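Long-range contact in phosphoethanolamine N-methyltransferase 1 (Haemonchus contortus, PDB 4KRG), which probably catalyses S-adenosylmethionine-dependent methylation of phosphoethanolamine, a step of phosphocholine biosynthesis in this nematode: residues Met420-Thr434 with Leu454-Leu466. Residues are numbered along the deposited sequence; the frame is centred on the assembly and turned at random.
Sequences MTTCGFKNITIVDVT and LSGCNYLLIKASL
Thr434 and Tyr459 close one end of an antiparallel pairing between strands 428-432 and 458-465, whose axes run at 152°. Thr434 OG1 accepts from Tyr459 N at 3.1 Å and donates to Asp432 OD1 at 2.8 Å. Asp432 reaches forward along the chain, its CG anti to the backbone N (chi1 -178°); OD1 also takes Thr434 N, making an Asx turn at the start of helix 434-448. Val431 and Leu461 exchange two backbone bonds, as do Thr429 and Lys463; a beta bulge shifts the register by one before Lys426 and Ser465 pair likewise. At the bulge Ala464 CA points at Asn427 O (3.4 Å) in a CA-H...O contact.

Helix 413-422 covers the face carrying Ile430 and Ile462. There the selenium of the selenomethionine Met420 meets Ile462 CG2 at 3.6 Å, and a bend at chi3 (65°) turns CE onto Ala464 CB, also 3.6 Å, while CE overlies one Phe425 ring face, offset toward the rim. Leu466 CD2 covers the opposite face, 3.9 Å from the centroid, a CH-pi contact. Strand 458-465 lies between 428-432 and 400-408. Backbone bonds and the bulge set the register of 428-432, apolar contacts seat the helix, and the Thr434 hydroxyl links the Asx turn to Tyr459 N.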
loop_
_atom_site.group_PDB
_atom_site.type_symbol
_atom_site.label_atom_id
_atom_site.label_comp_id
_atom_site.label_asym_id
_atom_site.label_seq_id
_atom_site.Cartn_x
_atom_site.Cartn_y
_atom_site.Cartn_z
HETATM N N MSE A 420 -18.482 21.697 -10.892
HETATM C CA MSE A 420 -18.566 20.405 -11.571
HETATM C C MSE A 420 -18.744 20.535 -13.080
HETATM O O MSE A 420 -18.266 19.692 -13.843
HETATM C CB MSE A 420 -19.694 19.561 -10.977
HETATM C CG MSE A 420 -19.403 19.032 -9.575
HETATM SE SE MSE A 420 -20.812 17.860 -8.961
HETATM C CE MSE A 420 -20.579 16.439 -10.257
ATOM N N THR A 421 -19.447 21.581 -13.502
ATOM C CA THR A 421 -19.593 21.882 -14.927
ATOM C C THR A 421 -18.259 22.345 -15.517
ATOM O O THR A 421 -17.951 22.066 -16.675
ATOM C CB THR A 421 -20.721 22.918 -15.178
ATOM O OG1 THR A 421 -21.994 22.269 -15.053
ATOM C CG2 THR A 421 -20.619 23.523 -16.559
ATOM N N THR A 422 -17.452 23.025 -14.706
ATOM C CA THR A 422 -16.114 23.437 -15.129
ATOM C C THR A 422 -15.183 22.225 -15.237
ATOM O O THR A 422 -14.291 22.177 -16.088
ATOM C CB THR A 422 -15.504 24.471 -14.158
ATOM O OG1 THR A 422 -16.373 25.605 -14.067
ATOM C CG2 THR A 422 -14.137 24.931 -14.641
ATOM N N CYS A 423 -15.410 21.245 -14.374
ATOM C CA CYS A 423 -14.567 20.060 -14.322
ATOM C C CYS A 423 -15.098 18.939 -15.205
ATOM O O CYS A 423 -14.649 17.799 -15.115
ATOM C CB CYS A 423 -14.400 19.600 -12.877
ATOM S SG CYS A 423 -13.515 20.812 -11.887
ATOM N N GLY A 424 -16.059 19.271 -16.058
ATOM C CA GLY A 424 -16.465 18.379 -17.125
ATOM C C GLY A 424 -17.686 17.518 -16.876
ATOM O O GLY A 424 -17.966 16.610 -17.657
ATOM N N PHE A 425 -18.424 17.787 -15.807
ATOM C CA PHE A 425 -19.595 16.970 -15.528
ATOM C C PHE A 425 -20.839 17.490 -16.234
ATOM O O PHE A 425 -20.910 18.654 -16.619
ATOM C CB PHE A 425 -19.834 16.847 -14.027
ATOM C CG PHE A 425 -18.764 16.090 -13.313
ATOM C CD1 PHE A 425 -18.764 14.704 -13.308
ATOM C CD2 PHE A 425 -17.749 16.762 -12.650
ATOM C CE1 PHE A 425 -17.771 14.000 -12.649
ATOM C CE2 PHE A 425 -16.752 16.066 -11.990
ATOM C CZ PHE A 425 -16.764 14.682 -11.989
ATOM N N LYS A 426 -21.814 16.604 -16.401
ATOM C CA LYS A 426 -23.066 16.928 -17.069
ATOM C C LYS A 426 -24.209 16.278 -16.306
ATOM O O LYS A 426 -23.980 15.368 -15.508
ATOM C CB LYS A 426 -23.045 16.406 -18.505
ATOM C CG LYS A 426 -22.186 17.217 -19.457
ATOM C CD LYS A 426 -21.857 16.435 -20.722
ATOM C CE LYS A 426 -22.898 15.360 -20.988
ATOM N NZ LYS A 426 -22.746 14.743 -22.334
ATOM N N ASN A 427 -25.431 16.740 -16.556
ATOM C CA ASN A 427 -26.611 16.200 -15.897
ATOM C C ASN A 427 -26.432 16.183 -14.384
ATOM O O ASN A 427 -26.545 15.141 -13.740
ATOM C CB ASN A 427 -26.924 14.801 -16.424
ATOM C CG ASN A 427 -26.981 14.753 -17.936
ATOM O OD1 ASN A 427 -27.378 15.722 -18.588
ATOM N ND2 ASN A 427 -26.578 13.623 -18.506
ATOM N N ILE A 428 -26.133 17.352 -13.830
ATOM C CA ILE A 428 -25.897 17.504 -12.401
ATOM C C ILE A 428 -27.213 17.695 -11.657
ATOM O O ILE A 428 -28.003 18.568 -12.002
ATOM C CB ILE A 428 -25.032 18.740 -12.123
ATOM C CG1 ILE A 428 -23.646 18.577 -12.745
ATOM C CG2 ILE A 428 -24.922 18.987 -10.640
ATOM C CD1 ILE A 428 -22.833 19.857 -12.740
ATOM N N THR A 429 -27.451 16.874 -10.641
ATOM C CA THR A 429 -28.564 17.094 -9.729
ATOM C C THR A 429 -28.000 17.199 -8.322
ATOM O O THR A 429 -27.000 16.562 -8.005
ATOM C CB THR A 429 -29.620 15.972 -9.809
ATOM O OG1 THR A 429 -28.999 14.706 -9.567
ATOM C CG2 THR A 429 -30.266 15.957 -11.177
ATOM N N ILE A 430 -28.625 18.018 -7.486
ATOM C CA ILE A 430 -28.151 18.209 -6.126
ATOM C C ILE A 430 -29.316 18.074 -5.155
ATOM O O ILE A 430 -30.303 18.789 -5.279
ATOM C CB ILE A 430 -27.523 19.598 -5.945
ATOM C CG1 ILE A 430 -26.365 19.803 -6.921
ATOM C CG2 ILE A 430 -27.059 19.792 -4.513
ATOM C CD1 ILE A 430 -25.719 21.163 -6.812
ATOM N N VAL A 431 -29.197 17.159 -4.199
ATOM C CA VAL A 431 -30.206 16.982 -3.157
ATOM C C VAL A 431 -29.615 17.245 -1.772
ATOM O O VAL A 431 -28.606 16.663 -1.404
ATOM C CB VAL A 431 -30.801 15.560 -3.185
ATOM C CG1 VAL A 431 -31.752 15.349 -2.010
ATOM C CG2 VAL A 431 -31.526 15.314 -4.493
ATOM N N ASP A 432 -30.245 18.134 -1.015
ATOM C CA ASP A 432 -29.874 18.383 0.369
ATOM C C ASP A 432 -30.228 17.144 1.196
ATOM O O ASP A 432 -31.405 16.793 1.325
ATOM C CB ASP A 432 -30.667 19.592 0.872
ATOM C CG ASP A 432 -30.329 19.990 2.300
ATOM O OD1 ASP A 432 -29.578 19.270 2.987
ATOM O OD2 ASP A 432 -30.839 21.043 2.745
ATOM N N VAL A 433 -29.215 16.482 1.754
ATOM C CA VAL A 433 -29.440 15.331 2.632
ATOM C C VAL A 433 -28.993 15.574 4.077
ATOM O O VAL A 433 -28.618 14.636 4.776
ATOM C CB VAL A 433 -28.779 14.023 2.099
ATOM C CG1 VAL A 433 -29.511 13.509 0.863
ATOM C CG2 VAL A 433 -27.293 14.221 1.831
ATOM N N THR A 434 -29.054 16.823 4.525
ATOM C CA THR A 434 -28.578 17.183 5.861
ATOM C C THR A 434 -29.321 16.480 7.000
ATOM O O THR A 434 -28.699 15.902 7.891
ATOM C CB THR A 434 -28.631 18.703 6.077
ATOM O OG1 THR A 434 -27.782 19.345 5.120
ATOM C CG2 THR A 434 -28.178 19.064 7.483
ATOM N N LEU A 454 -21.179 14.100 16.377
ATOM C CA LEU A 454 -21.489 14.015 14.958
ATOM C C LEU A 454 -20.469 14.852 14.205
ATOM O O LEU A 454 -19.907 15.789 14.772
ATOM C CB LEU A 454 -22.902 14.528 14.663
ATOM C CG LEU A 454 -24.050 13.509 14.670
ATOM C CD1 LEU A 454 -24.110 12.787 15.987
ATOM C CD2 LEU A 454 -25.385 14.175 14.375
ATOM N N SER A 455 -20.229 14.507 12.937
ATOM C CA SER A 455 -19.371 15.304 12.064
ATOM C C SER A 455 -19.773 16.773 12.146
ATOM O O SER A 455 -18.918 17.657 12.156
ATOM C CB SER A 455 -19.463 14.817 10.627
ATOM O OG SER A 455 -20.750 15.042 10.102
ATOM N N GLY A 456 -21.077 17.024 12.223
ATOM C CA GLY A 456 -21.585 18.349 12.524
ATOM C C GLY A 456 -21.718 19.241 11.310
ATOM O O GLY A 456 -21.909 20.451 11.443
ATOM N N CYS A 457 -21.615 18.643 10.127
ATOM C CA CYS A 457 -21.694 19.387 8.876
ATOM C C CYS A 457 -23.038 19.187 8.201
ATOM O O CYS A 457 -23.774 18.261 8.537
ATOM C CB CYS A 457 -20.596 18.925 7.921
ATOM S SG CYS A 457 -18.970 19.434 8.423
ATOM N N ASN A 458 -23.352 20.058 7.245
ATOM C CA ASN A 458 -24.476 19.830 6.348
ATOM C C ASN A 458 -24.020 18.925 5.204
ATOM O O ASN A 458 -22.820 18.787 4.979
ATOM C CB ASN A 458 -25.006 21.161 5.822
ATOM C CG ASN A 458 -25.473 22.061 6.928
ATOM O OD1 ASN A 458 -26.116 21.606 7.868
ATOM N ND2 ASN A 458 -25.136 23.340 6.843
ATOM N N TYR A 459 -24.960 18.296 4.499
ATOM C CA TYR A 459 -24.593 17.353 3.445
ATOM C C TYR A 459 -25.405 17.481 2.170
ATOM O O TYR A 459 -26.627 17.613 2.207
ATOM C CB TYR A 459 -24.650 15.908 3.953
ATOM C CG TYR A 459 -23.516 15.569 4.879
ATOM C CD1 TYR A 459 -22.273 15.206 4.376
ATOM C CD2 TYR A 459 -23.679 15.630 6.255
ATOM C CE1 TYR A 459 -21.222 14.905 5.221
ATOM C CE2 TYR A 459 -22.636 15.330 7.113
ATOM C CZ TYR A 459 -21.412 14.972 6.589
ATOM O OH TYR A 459 -20.371 14.679 7.428
ATOM N N LEU A 460 -24.700 17.434 1.045
ATOM C CA LEU A 460 -25.327 17.393 -0.263
ATOM C C LEU A 460 -25.059 16.040 -0.894
ATOM O O LEU A 460 -23.956 15.492 -0.783
ATOM C CB LEU A 460 -24.768 18.491 -1.169
ATOM C CG LEU A 460 -24.909 19.943 -0.715
ATOM C CD1 LEU A 460 -24.208 20.869 -1.698
ATOM C CD2 LEU A 460 -26.372 20.326 -0.571
ATOM N N LEU A 461 -26.070 15.497 -1.555
ATOM C CA LEU A 461 -25.908 14.270 -2.311
ATOM C C LEU A 461 -26.022 14.666 -3.767
ATOM O O LEU A 461 -27.035 15.221 -4.186
ATOM C CB LEU A 461 -26.997 13.269 -1.940
ATOM C CG LEU A 461 -26.907 11.864 -2.531
ATOM C CD1 LEU A 461 -25.604 11.196 -2.137
ATOM C CD2 LEU A 461 -28.089 11.033 -2.059
ATOM N N ILE A 462 -24.971 14.402 -4.532
ATOM C CA ILE A 462 -24.902 14.856 -5.916
ATOM C C ILE A 462 -24.735 13.679 -6.881
ATOM O O ILE A 462 -23.971 12.751 -6.614
ATOM C CB ILE A 462 -23.750 15.864 -6.096
ATOM C CG1 ILE A 462 -23.884 16.996 -5.072
ATOM C CG2 ILE A 462 -23.727 16.408 -7.518
ATOM C CD1 ILE A 462 -22.623 17.774 -4.843
ATOM N N LYS A 463 -25.473 13.718 -7.990
ATOM C CA LYS A 463 -25.339 12.732 -9.051
ATOM C C LYS A 463 -25.071 13.476 -10.351
ATOM O O LYS A 463 -25.676 14.519 -10.603
ATOM C CB LYS A 463 -26.621 11.905 -9.187
ATOM C CG LYS A 463 -26.993 11.097 -7.952
ATOM C CD LYS A 463 -28.409 10.542 -8.036
ATOM C CE LYS A 463 -28.633 9.713 -9.293
ATOM N NZ LYS A 463 -27.690 8.567 -9.404
ATOM N N ALA A 464 -24.159 12.948 -11.162
ATOM C CA ALA A 464 -23.870 13.511 -12.476
ATOM C C ALA A 464 -23.201 12.464 -13.357
ATOM O O ALA A 464 -23.104 11.298 -12.986
ATOM C CB ALA A 464 -22.991 14.756 -12.358
ATOM N N SER A 465 -22.753 12.880 -14.529
ATOM C CA SER A 465 -21.990 11.993 -15.386
ATOM C C SER A 465 -21.014 12.825 -16.185
ATOM O O SER A 465 -21.055 14.052 -16.137
ATOM C CB SER A 465 -22.906 11.210 -16.322
ATOM O OG SER A 465 -23.470 12.052 -17.304
ATOM N N LEU A 466 -20.136 12.154 -16.918
ATOM C CA LEU A 466 -19.153 12.835 -17.750
ATOM C C LEU A 466 -19.562 12.788 -19.220
ATOM O O LEU A 466 -19.156 13.624 -20.031
ATOM C CB LEU A 466 -17.780 12.197 -17.558
ATOM C CG LEU A 466 -17.193 12.387 -16.161
ATOM C CD1 LEU A 466 -16.091 11.382 -15.909
ATOM C CD2 LEU A 466 -16.666 13.801 -16.001
ATOM O OXT LEU A 466 -20.319 11.908 -19.629
HETATM O O HOH W 1 -28.451 14.298 -6.570
#